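Local structure of AtGH3.15 acyl acid amido synthetase (Arabidopsis thaliana, 6E1Q) at residues Q41-R46 and S83-D88; R76-E81 and S151-G156; R89-L94 and P109-D114; E116-F121 and P352-F357. The protein catalyses the ATP-dependent conjugation of glutamine, and possibly cysteine, to the auxin precursor indole-3-butyric acid, and likewise couples glutamine to the herbicide 2,4-DB. One frame throughout, in Å; residues are numbered along the deposited sequence.

How the contacts relate
Contacts 1, 2 and 3 lie within the N-terminal region of this adenylating enzyme, whereas contact 4 joins that region to the GH3 central domain. Contacts 1 and 2, with centres about 17 Å apart, meet through a salt bridge from Glu43 OE2 to Arg76 NH1 (3.1 Å). Contact 3 lies about 13 Å, centre to centre, from each; the chain runs from Asp88 into Arg89, and Leu94 packs on Thr153 of contact 2. Contacts 3 and 4 share helix 112-132. The side chain of Arg118 in contact 4 is about 7 Å from bound (2,4-dichlorophenoxy)acetic acid, and that of Leu110 in contact 3 about 10 Å; contact 2 is remote from the annotated sites.

Contact 1: residues Q41-R46 and S83-D88; sequences QTEYLR and SDLICD
Leu85 O receives the amide of Tyr44 at 2.7 Å, measured to Tyr44 N. One residue earlier on each side, Glu43 N reaches Asp84 O, 2.9 Å away. Two amides of the first turn of helix 43-49 are thus paired with consecutive carbonyls of the loop that follows helix 67-78. Thr42 is the N-cap of the helix: its OG1, between the backbone N and the carbonyl carbon (chi1 63°), accepts from Leu45 N and also bonds to Asn39 O. CG2, anti to the carbonyl carbon, lies against the loop backbone, 3.5 Å from Cys87 N. An alanine here would probably leave the amide of Leu45 without its cap and open a gap beside the peptide between Ile86 and Cys87. Glu43 runs extended alongside Leu85, pointing the same way, and its OE1 comes to 3.4 Å from Leu85 CD2, while OE2 forms a salt bridge with Arg76. Amides at the start of a helix have no partner within it, and here a side chain and two loop carbonyls supply the acceptors, tying the loop to the helix start.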
# COMPACT_ATOMS: atom_id res chain seq x y z
N GLN A 41 -10.97 -29.80 -14.29
CA GLN A 41 -12.39 -30.09 -14.23
C GLN A 41 -13.18 -29.02 -13.49
O GLN A 41 -14.38 -29.22 -13.23
CB GLN A 41 -12.64 -31.47 -13.63
CG GLN A 41 -12.14 -32.63 -14.51
CD GLN A 41 -12.86 -32.70 -15.87
OE1 GLN A 41 -12.27 -32.40 -16.91
NE2 GLN A 41 -14.13 -33.09 -15.85
N THR A 42 -12.56 -27.89 -13.14
CA THR A 42 -13.34 -26.77 -12.62
C THR A 42 -14.31 -26.27 -13.70
O THR A 42 -14.07 -26.42 -14.90
CB THR A 42 -12.46 -25.60 -12.18
OG1 THR A 42 -11.74 -25.06 -13.31
CG2 THR A 42 -11.49 -26.02 -11.09
N GLU A 43 -15.42 -25.68 -13.26
CA GLU A 43 -16.36 -25.14 -14.23
C GLU A 43 -15.69 -24.07 -15.08
O GLU A 43 -15.86 -24.05 -16.30
CB GLU A 43 -17.59 -24.56 -13.52
CG GLU A 43 -18.46 -23.74 -14.45
CD GLU A 43 -19.72 -23.20 -13.79
OE1 GLU A 43 -20.25 -23.83 -12.83
OE2 GLU A 43 -20.18 -22.14 -14.23
N TYR A 44 -14.87 -23.22 -14.46
CA TYR A 44 -14.25 -22.12 -15.20
C TYR A 44 -13.30 -22.63 -16.28
O TYR A 44 -13.40 -22.24 -17.45
CB TYR A 44 -13.51 -21.18 -14.24
CG TYR A 44 -13.07 -19.91 -14.94
CD1 TYR A 44 -13.93 -18.83 -15.02
CD2 TYR A 44 -11.82 -19.82 -15.56
CE1 TYR A 44 -13.56 -17.68 -15.68
CE2 TYR A 44 -11.45 -18.67 -16.22
CZ TYR A 44 -12.32 -17.60 -16.27
OH TYR A 44 -12.00 -16.43 -16.92
N LEU A 45 -12.36 -23.49 -15.91
CA LEU A 45 -11.31 -23.87 -16.85
C LEU A 45 -11.84 -24.81 -17.92
O LEU A 45 -11.48 -24.69 -19.10
CB LEU A 45 -10.13 -24.50 -16.11
CG LEU A 45 -8.75 -24.23 -16.69
CD1 LEU A 45 -8.58 -22.74 -16.98
CD2 LEU A 45 -7.68 -24.75 -15.73
N ARG A 46 -12.70 -25.76 -17.54
CA ARG A 46 -13.20 -26.74 -18.49
C ARG A 46 -13.98 -26.07 -19.61
O ARG A 46 -13.94 -26.53 -20.76
CB ARG A 46 -14.06 -27.79 -17.76
CG ARG A 46 -14.92 -28.66 -18.67
CD ARG A 46 -16.41 -28.50 -18.38
NE ARG A 46 -16.73 -28.87 -17.00
CZ ARG A 46 -17.72 -28.33 -16.29
NH1 ARG A 46 -18.49 -27.38 -16.81
NH2 ARG A 46 -17.93 -28.73 -15.04
N SER A 83 -16.34 -24.69 -4.43
CA SER A 83 -15.09 -24.07 -4.87
C SER A 83 -14.69 -24.46 -6.30
O SER A 83 -13.98 -23.69 -6.96
CB SER A 83 -13.95 -24.45 -3.91
OG SER A 83 -14.10 -23.84 -2.64
N ASP A 84 -15.15 -25.63 -6.78
CA ASP A 84 -14.74 -26.11 -8.10
C ASP A 84 -15.42 -25.38 -9.25
O ASP A 84 -15.26 -25.80 -10.41
CB ASP A 84 -14.96 -27.63 -8.24
CG ASP A 84 -16.44 -28.03 -8.25
OD1 ASP A 84 -17.31 -27.23 -8.64
OD2 ASP A 84 -16.72 -29.19 -7.89
N LEU A 85 -16.21 -24.34 -8.99
CA LEU A 85 -16.49 -23.38 -10.05
C LEU A 85 -15.18 -22.84 -10.63
O LEU A 85 -15.07 -22.62 -11.84
CB LEU A 85 -17.33 -22.21 -9.53
CG LEU A 85 -18.73 -22.44 -8.94
CD1 LEU A 85 -19.59 -21.16 -9.03
CD2 LEU A 85 -19.42 -23.59 -9.59
N ILE A 86 -14.18 -22.61 -9.77
CA ILE A 86 -12.93 -21.99 -10.20
C ILE A 86 -11.69 -22.71 -9.69
O ILE A 86 -10.60 -22.55 -10.29
CB ILE A 86 -12.88 -20.50 -9.76
CG1 ILE A 86 -12.86 -20.42 -8.23
CG2 ILE A 86 -14.03 -19.71 -10.35
CD1 ILE A 86 -12.66 -19.02 -7.68
N CYS A 87 -11.76 -23.50 -8.63
CA CYS A 87 -10.56 -24.01 -7.98
C CYS A 87 -10.78 -25.44 -7.51
O CYS A 87 -11.84 -25.76 -6.96
CB CYS A 87 -10.17 -23.11 -6.79
SG CYS A 87 -8.52 -23.45 -6.13
N ASP A 88 -9.78 -26.29 -7.72
CA ASP A 88 -9.86 -27.68 -7.30
C ASP A 88 -9.63 -27.86 -5.80
O ASP A 88 -9.77 -28.98 -5.29
CB ASP A 88 -8.84 -28.54 -8.06
CG ASP A 88 -7.43 -28.46 -7.47
OD1 ASP A 88 -7.01 -27.35 -7.07
OD2 ASP A 88 -6.74 -29.50 -7.40

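Contact 2: residues R76-E81 and S151-G156; sequences RIANGE and SKTANG
A Schellman motif closes helix 67-78 at Gly80, and the type I turn Thr153-Gly156 docks against this end of the helix. Ala78 O is gripped twice from the turn: Thr153 OG1 donates to it at 3.1 Å, in the carbonyl plane and on a lone pair, and Asn155 N approaches nearly along the C=O axis at 3.3 Å. Beside this polar pair, Thr153 CG2 rests 3.9 Å from Ala78 CB. The Schellman motif bends the chain at Gly80, whose positive phi (123°) suits a residue without a side chain, and its two bonds back into the last turn run from Gly80 N to Ile77 O and from Glu81 N to Arg76 O. Asn155 then lays its amide against Gly80, ND2 and Gly80 CA being 3.4 Å apart; CG stands anti to the backbone N (chi1 -161°), which brings it up to the glycine CA. A water donates to both Ile77 O and Glu81 O and accepts a weak bond from Asn155 ND2. Within the same segment, Arg76 holds Glu81 side-on through NE and NH2, one to each carboxylate oxygen, and both oxygens are met from above the carboxylate plane. NE lies 2.9 Å from Glu81 OE1.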
# COMPACT_ATOMS: atom_id res chain seq x y z
N ARG A 76 -21.20 -16.48 -6.73
CA ARG A 76 -21.87 -17.77 -6.60
C ARG A 76 -21.22 -18.62 -5.52
O ARG A 76 -21.92 -19.32 -4.78
CB ARG A 76 -21.91 -18.52 -7.94
CG ARG A 76 -22.64 -17.73 -9.05
CD ARG A 76 -22.57 -18.33 -10.45
NE ARG A 76 -22.65 -19.78 -10.51
CZ ARG A 76 -22.06 -20.53 -11.42
NH1 ARG A 76 -21.28 -19.97 -12.35
NH2 ARG A 76 -22.21 -21.85 -11.40
N ILE A 77 -19.89 -18.57 -5.40
CA ILE A 77 -19.26 -19.32 -4.31
C ILE A 77 -19.67 -18.73 -2.98
O ILE A 77 -19.99 -19.46 -2.02
CB ILE A 77 -17.73 -19.34 -4.48
CG1 ILE A 77 -17.32 -20.24 -5.65
CG2 ILE A 77 -17.06 -19.76 -3.17
CD1 ILE A 77 -15.96 -19.87 -6.29
N ALA A 78 -19.69 -17.39 -2.89
CA ALA A 78 -20.12 -16.72 -1.68
C ALA A 78 -21.52 -17.16 -1.28
O ALA A 78 -21.85 -17.16 -0.08
CB ALA A 78 -20.07 -15.21 -1.87
N ASN A 79 -22.34 -17.54 -2.25
CA ASN A 79 -23.72 -17.94 -2.00
C ASN A 79 -23.88 -19.43 -1.70
O ASN A 79 -25.00 -19.87 -1.38
CB ASN A 79 -24.62 -17.56 -3.17
CG ASN A 79 -26.09 -17.56 -2.77
OD1 ASN A 79 -26.48 -16.85 -1.84
ND2 ASN A 79 -26.90 -18.37 -3.46
N GLY A 80 -22.83 -20.22 -1.80
CA GLY A 80 -22.91 -21.63 -1.45
C GLY A 80 -22.52 -22.60 -2.54
O GLY A 80 -22.51 -23.82 -2.28
N GLU A 81 -22.22 -22.16 -3.76
CA GLU A 81 -21.78 -23.09 -4.79
C GLU A 81 -20.34 -23.54 -4.50
O GLU A 81 -19.57 -22.81 -3.88
CB GLU A 81 -21.88 -22.45 -6.17
CG GLU A 81 -23.32 -22.11 -6.54
CD GLU A 81 -23.58 -22.03 -8.04
OE1 GLU A 81 -24.20 -21.03 -8.45
OE2 GLU A 81 -23.25 -22.96 -8.79
N SER A 151 -16.61 -9.63 8.20
CA SER A 151 -17.94 -10.12 7.87
C SER A 151 -17.83 -11.56 7.39
O SER A 151 -16.74 -12.15 7.37
CB SER A 151 -18.60 -9.21 6.82
OG SER A 151 -17.75 -9.01 5.70
N LYS A 152 -18.97 -12.15 7.03
CA LYS A 152 -18.97 -13.44 6.36
C LYS A 152 -20.04 -13.48 5.28
O LYS A 152 -21.03 -12.75 5.35
CB LYS A 152 -19.14 -14.63 7.34
CG LYS A 152 -20.15 -14.50 8.44
CD LYS A 152 -19.97 -15.65 9.43
CE LYS A 152 -21.30 -16.19 9.95
NZ LYS A 152 -21.90 -15.37 11.05
N THR A 153 -19.81 -14.32 4.28
CA THR A 153 -20.76 -14.49 3.18
C THR A 153 -22.03 -15.20 3.66
O THR A 153 -22.14 -15.65 4.81
CB THR A 153 -20.12 -15.29 2.05
OG1 THR A 153 -20.05 -16.68 2.41
CG2 THR A 153 -18.74 -14.75 1.73
N ALA A 154 -23.00 -15.31 2.75
CA ALA A 154 -24.26 -15.98 3.08
C ALA A 154 -24.04 -17.44 3.45
O ALA A 154 -24.74 -17.99 4.30
CB ALA A 154 -25.22 -15.88 1.89
N ASN A 155 -23.08 -18.09 2.80
CA ASN A 155 -22.77 -19.48 3.10
C ASN A 155 -21.79 -19.63 4.25
O ASN A 155 -21.47 -20.76 4.62
CB ASN A 155 -22.22 -20.18 1.85
CG ASN A 155 -22.31 -21.68 1.94
OD1 ASN A 155 -23.29 -22.23 2.47
ND2 ASN A 155 -21.29 -22.37 1.43
N GLY A 156 -21.31 -18.53 4.83
CA GLY A 156 -20.52 -18.58 6.04
C GLY A 156 -19.03 -18.48 5.84
O GLY A 156 -18.29 -18.62 6.83
O HOH W 1 -19.04 -22.36 -1.19

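Contact 3: residues R89-L94 and P109-D114; sequences RPISVL and PLTTED
Arg89 crosses Thr111 at about a right angle and Glu113 obliquely. Thr111 OG1 lies at the guanidinium edge, 3.0 Å from Arg89 NH1, and caps helix 112-132 by accepting from Asp114 N. Arg89 CD packs 3.7 Å from Glu113 CD; beyond it the chain bends at chi3 (-68°), which turns NE aside. The guanidinium and carboxylate planes stand 85° apart, and with Arg89 NH1 and Glu113 OE1 4.1 Å apart the charges stop short of a salt bridge; Arg89 NH2 bonds instead to Phe398 O. Further along, Ile91 and Pro109 lie side by side, pointing the same way, with Ile91 CD1 3.6 Å from Pro109 CB. Val93 and Leu110 are likewise side by side, Val93 CG2 meeting Leu110 CB. Leu110 O is held by Ser92 from two directions: Ser92 N lies in the carbonyl plane at 2.9 Å, and Ser92 OG donates from above that plane at 3.0 Å. A weak third bond comes from Val93 N, while Leu110 N bonds back to Val93 O at 3.1 Å. A water joins Pro90 O to Thr112 N at the helix start. Ser92 and Val93 both facing Leu110 make a classic beta bulge, set in the antiparallel hairpin of strands 91-97 and 105-111.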
# COMPACT_ATOMS: atom_id res chain seq x y z
N ARG A 89 -9.26 -26.80 -5.09
CA ARG A 89 -9.13 -26.86 -3.65
C ARG A 89 -10.15 -25.95 -2.99
O ARG A 89 -10.63 -24.99 -3.60
CB ARG A 89 -7.70 -26.49 -3.22
CG ARG A 89 -6.71 -27.64 -3.47
CD ARG A 89 -5.29 -27.18 -3.75
NE ARG A 89 -5.18 -26.50 -5.04
CZ ARG A 89 -4.93 -25.20 -5.17
NH1 ARG A 89 -4.75 -24.45 -4.09
NH2 ARG A 89 -4.86 -24.65 -6.38
N PRO A 90 -10.53 -26.24 -1.74
CA PRO A 90 -11.53 -25.40 -1.07
C PRO A 90 -11.06 -23.96 -0.91
O PRO A 90 -9.87 -23.70 -0.70
CB PRO A 90 -11.74 -26.10 0.29
CG PRO A 90 -10.65 -27.11 0.40
CD PRO A 90 -10.24 -27.46 -0.98
N ILE A 91 -12.00 -23.03 -1.03
CA ILE A 91 -11.73 -21.63 -0.73
C ILE A 91 -11.81 -21.46 0.78
O ILE A 91 -12.85 -21.73 1.38
CB ILE A 91 -12.73 -20.71 -1.46
CG1 ILE A 91 -12.72 -20.96 -2.96
CG2 ILE A 91 -12.48 -19.23 -1.11
CD1 ILE A 91 -11.40 -20.76 -3.59
N SER A 92 -10.73 -21.00 1.40
CA SER A 92 -10.76 -20.94 2.86
C SER A 92 -11.19 -19.58 3.40
O SER A 92 -11.71 -19.51 4.52
CB SER A 92 -9.41 -21.33 3.45
OG SER A 92 -8.40 -20.50 2.94
N VAL A 93 -10.98 -18.49 2.64
CA VAL A 93 -11.44 -17.16 3.02
C VAL A 93 -11.64 -16.36 1.75
O VAL A 93 -11.05 -16.67 0.71
CB VAL A 93 -10.46 -16.38 3.96
CG1 VAL A 93 -10.57 -16.85 5.38
CG2 VAL A 93 -9.02 -16.45 3.43
N LEU A 94 -12.46 -15.31 1.83
CA LEU A 94 -12.40 -14.26 0.83
C LEU A 94 -11.66 -13.06 1.38
O LEU A 94 -11.90 -12.64 2.51
CB LEU A 94 -13.77 -13.82 0.33
CG LEU A 94 -14.69 -14.91 -0.20
CD1 LEU A 94 -16.08 -14.39 -0.45
CD2 LEU A 94 -14.05 -15.45 -1.48
N PRO A 109 -10.91 -14.87 -3.75
CA PRO A 109 -10.73 -16.18 -3.11
C PRO A 109 -9.28 -16.44 -2.74
O PRO A 109 -8.36 -16.03 -3.46
CB PRO A 109 -11.21 -17.17 -4.18
CG PRO A 109 -12.09 -16.35 -5.09
CD PRO A 109 -11.50 -14.97 -5.09
N LEU A 110 -9.09 -17.13 -1.61
CA LEU A 110 -7.78 -17.61 -1.17
C LEU A 110 -7.92 -19.04 -0.68
O LEU A 110 -8.77 -19.33 0.17
CB LEU A 110 -7.21 -16.72 -0.06
CG LEU A 110 -5.83 -17.09 0.49
CD1 LEU A 110 -4.77 -16.95 -0.58
CD2 LEU A 110 -5.47 -16.25 1.73
N THR A 111 -7.12 -19.95 -1.23
CA THR A 111 -7.03 -21.30 -0.70
C THR A 111 -5.96 -21.38 0.40
O THR A 111 -5.05 -20.55 0.49
CB THR A 111 -6.72 -22.31 -1.80
OG1 THR A 111 -5.43 -22.04 -2.35
CG2 THR A 111 -7.74 -22.22 -2.92
N THR A 112 -6.11 -22.40 1.25
CA THR A 112 -5.18 -22.60 2.37
C THR A 112 -3.76 -22.87 1.88
O THR A 112 -2.79 -22.35 2.44
CB THR A 112 -5.69 -23.76 3.25
OG1 THR A 112 -6.81 -23.32 4.02
CG2 THR A 112 -4.60 -24.25 4.20
N GLU A 113 -3.63 -23.65 0.81
CA GLU A 113 -2.32 -23.93 0.22
C GLU A 113 -1.68 -22.65 -0.30
O GLU A 113 -0.49 -22.39 -0.05
CB GLU A 113 -2.47 -24.96 -0.90
CG GLU A 113 -2.90 -26.36 -0.44
CD GLU A 113 -4.41 -26.52 -0.19
OE1 GLU A 113 -5.15 -25.51 -0.20
OE2 GLU A 113 -4.85 -27.67 0.02
N ASP A 114 -2.44 -21.86 -1.06
CA ASP A 114 -1.94 -20.57 -1.54
C ASP A 114 -1.46 -19.73 -0.37
O ASP A 114 -0.35 -19.19 -0.39
CB ASP A 114 -3.04 -19.87 -2.35
CG ASP A 114 -2.56 -18.59 -3.06
OD1 ASP A 114 -1.53 -18.02 -2.64
OD2 ASP A 114 -3.22 -18.15 -4.02
O HOH W 2 -8.01 -24.52 1.26

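Contact 4: residues E116-F121 and P352-F357; sequences EQRISF and PCMGYF
Beside the acyl-acid pocket, where Phe332 binds substrate, helix 112-132 meets the turn that leads into strand 356-361 of the GH3 central domain. Met354 carries the contact. Its chain bends at chi2 and at chi3 (-67°), which brings CE in among the side chains of the helix. The sulfur forms a Met-aromatic contact with Phe121, lying 4.8 Å from the ring centroid and 37° off the ring normal, an oblique approach; SD also touches Phe121 CB at 4.0 Å. CE touches Gln117 CG, 4.0 Å away, and Arg118 CG, 4.1 Å from it. Gln117 slides past Met354 in the opposite direction, and its extended chain takes NE2 to 3.5 Å from Cys353 O. An alanine in place of Gln117 would probably open a gap beside Met354 CE and leave the methyl freer to turn. Arg118 sends its guanidinium elsewhere, to Asp114 through a salt bridge and to Ser329 O through a hydrogen bond. Phe332 touches Met354 and Arg118. This contact therefore probably rests mainly on dispersion around the thioether of Met354, with the guanidinium's polar bonds directed toward Asp114 and the ATP-binding segment containing Ser329.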
# COMPACT_ATOMS: atom_id res chain seq x y z
N GLU A 116 -0.48 -20.73 2.67
CA GLU A 116 0.71 -21.27 3.32
C GLU A 116 1.93 -21.11 2.42
O GLU A 116 3.03 -20.81 2.91
CB GLU A 116 0.47 -22.73 3.71
CG GLU A 116 0.16 -22.90 5.20
CD GLU A 116 -0.67 -24.13 5.50
OE1 GLU A 116 -0.73 -25.04 4.64
OE2 GLU A 116 -1.25 -24.20 6.61
N GLN A 117 1.76 -21.25 1.11
CA GLN A 117 2.85 -20.96 0.18
C GLN A 117 3.35 -19.52 0.33
O GLN A 117 4.56 -19.27 0.25
CB GLN A 117 2.43 -21.22 -1.25
CG GLN A 117 3.47 -20.78 -2.26
CD GLN A 117 3.33 -21.47 -3.59
OE1 GLN A 117 3.82 -22.59 -3.77
NE2 GLN A 117 2.67 -20.81 -4.53
N ARG A 118 2.44 -18.57 0.55
CA ARG A 118 2.84 -17.17 0.69
C ARG A 118 3.60 -16.96 1.99
O ARG A 118 4.56 -16.18 2.04
CB ARG A 118 1.62 -16.25 0.67
CG ARG A 118 0.98 -16.08 -0.70
CD ARG A 118 -0.17 -15.09 -0.61
NE ARG A 118 -1.11 -15.33 -1.69
CZ ARG A 118 -2.03 -14.47 -2.10
NH1 ARG A 118 -2.16 -13.28 -1.52
NH2 ARG A 118 -2.82 -14.81 -3.10
N ILE A 119 3.14 -17.60 3.06
CA ILE A 119 3.85 -17.58 4.33
C ILE A 119 5.20 -18.27 4.18
O ILE A 119 6.24 -17.74 4.58
CB ILE A 119 2.99 -18.22 5.42
CG1 ILE A 119 1.88 -17.26 5.84
CG2 ILE A 119 3.83 -18.66 6.60
CD1 ILE A 119 0.73 -17.94 6.50
N SER A 120 5.19 -19.45 3.57
CA SER A 120 6.41 -20.20 3.28
C SER A 120 7.43 -19.33 2.55
O SER A 120 8.59 -19.23 2.98
CB SER A 120 6.06 -21.43 2.44
OG SER A 120 7.05 -22.43 2.51
N PHE A 121 7.02 -18.68 1.46
CA PHE A 121 7.98 -17.87 0.72
C PHE A 121 8.48 -16.71 1.56
O PHE A 121 9.62 -16.26 1.37
CB PHE A 121 7.41 -17.33 -0.59
CG PHE A 121 8.40 -16.51 -1.36
CD1 PHE A 121 9.38 -17.13 -2.13
CD2 PHE A 121 8.43 -15.14 -1.25
CE1 PHE A 121 10.33 -16.39 -2.79
CE2 PHE A 121 9.38 -14.39 -1.92
CZ PHE A 121 10.33 -15.01 -2.69
N PRO A 352 9.14 -16.74 -9.63
CA PRO A 352 8.44 -17.59 -10.60
C PRO A 352 7.57 -18.68 -10.01
O PRO A 352 6.78 -19.27 -10.76
CB PRO A 352 9.59 -18.24 -11.39
CG PRO A 352 10.77 -17.44 -11.12
CD PRO A 352 10.60 -16.79 -9.79
N CYS A 353 7.73 -19.05 -8.75
CA CYS A 353 6.93 -20.16 -8.25
C CYS A 353 5.60 -19.71 -7.66
O CYS A 353 4.79 -20.56 -7.29
CB CYS A 353 7.72 -20.94 -7.20
SG CYS A 353 8.15 -19.94 -5.80
N MET A 354 5.35 -18.40 -7.57
CA MET A 354 4.16 -17.89 -6.90
C MET A 354 2.93 -17.85 -7.80
O MET A 354 1.84 -17.56 -7.32
CB MET A 354 4.43 -16.49 -6.33
CG MET A 354 5.64 -16.46 -5.41
SD MET A 354 5.49 -17.65 -4.05
CE MET A 354 4.12 -16.91 -3.16
N GLY A 355 3.09 -18.14 -9.08
CA GLY A 355 2.01 -18.06 -10.04
C GLY A 355 2.59 -18.03 -11.43
O GLY A 355 3.80 -17.96 -11.62
N TYR A 356 1.70 -18.12 -12.42
CA TYR A 356 2.09 -17.97 -13.82
C TYR A 356 1.80 -16.54 -14.24
O TYR A 356 0.65 -16.08 -14.14
CB TYR A 356 1.34 -18.95 -14.73
CG TYR A 356 1.83 -18.91 -16.17
CD1 TYR A 356 3.04 -19.51 -16.53
CD2 TYR A 356 1.10 -18.26 -17.16
CE1 TYR A 356 3.49 -19.47 -17.84
CE2 TYR A 356 1.55 -18.22 -18.48
CZ TYR A 356 2.75 -18.83 -18.81
OH TYR A 356 3.22 -18.80 -20.11
N PHE A 357 2.83 -15.84 -14.70
CA PHE A 357 2.80 -14.39 -14.86
C PHE A 357 2.95 -14.02 -16.32
O PHE A 357 3.98 -14.33 -16.94
CB PHE A 357 3.91 -13.73 -14.04
CG PHE A 357 3.83 -14.02 -12.57
CD1 PHE A 357 2.82 -13.47 -11.79
CD2 PHE A 357 4.78 -14.81 -11.95
CE1 PHE A 357 2.76 -13.73 -10.44
CE2 PHE A 357 4.72 -15.06 -10.61
CZ PHE A 357 3.70 -14.52 -9.85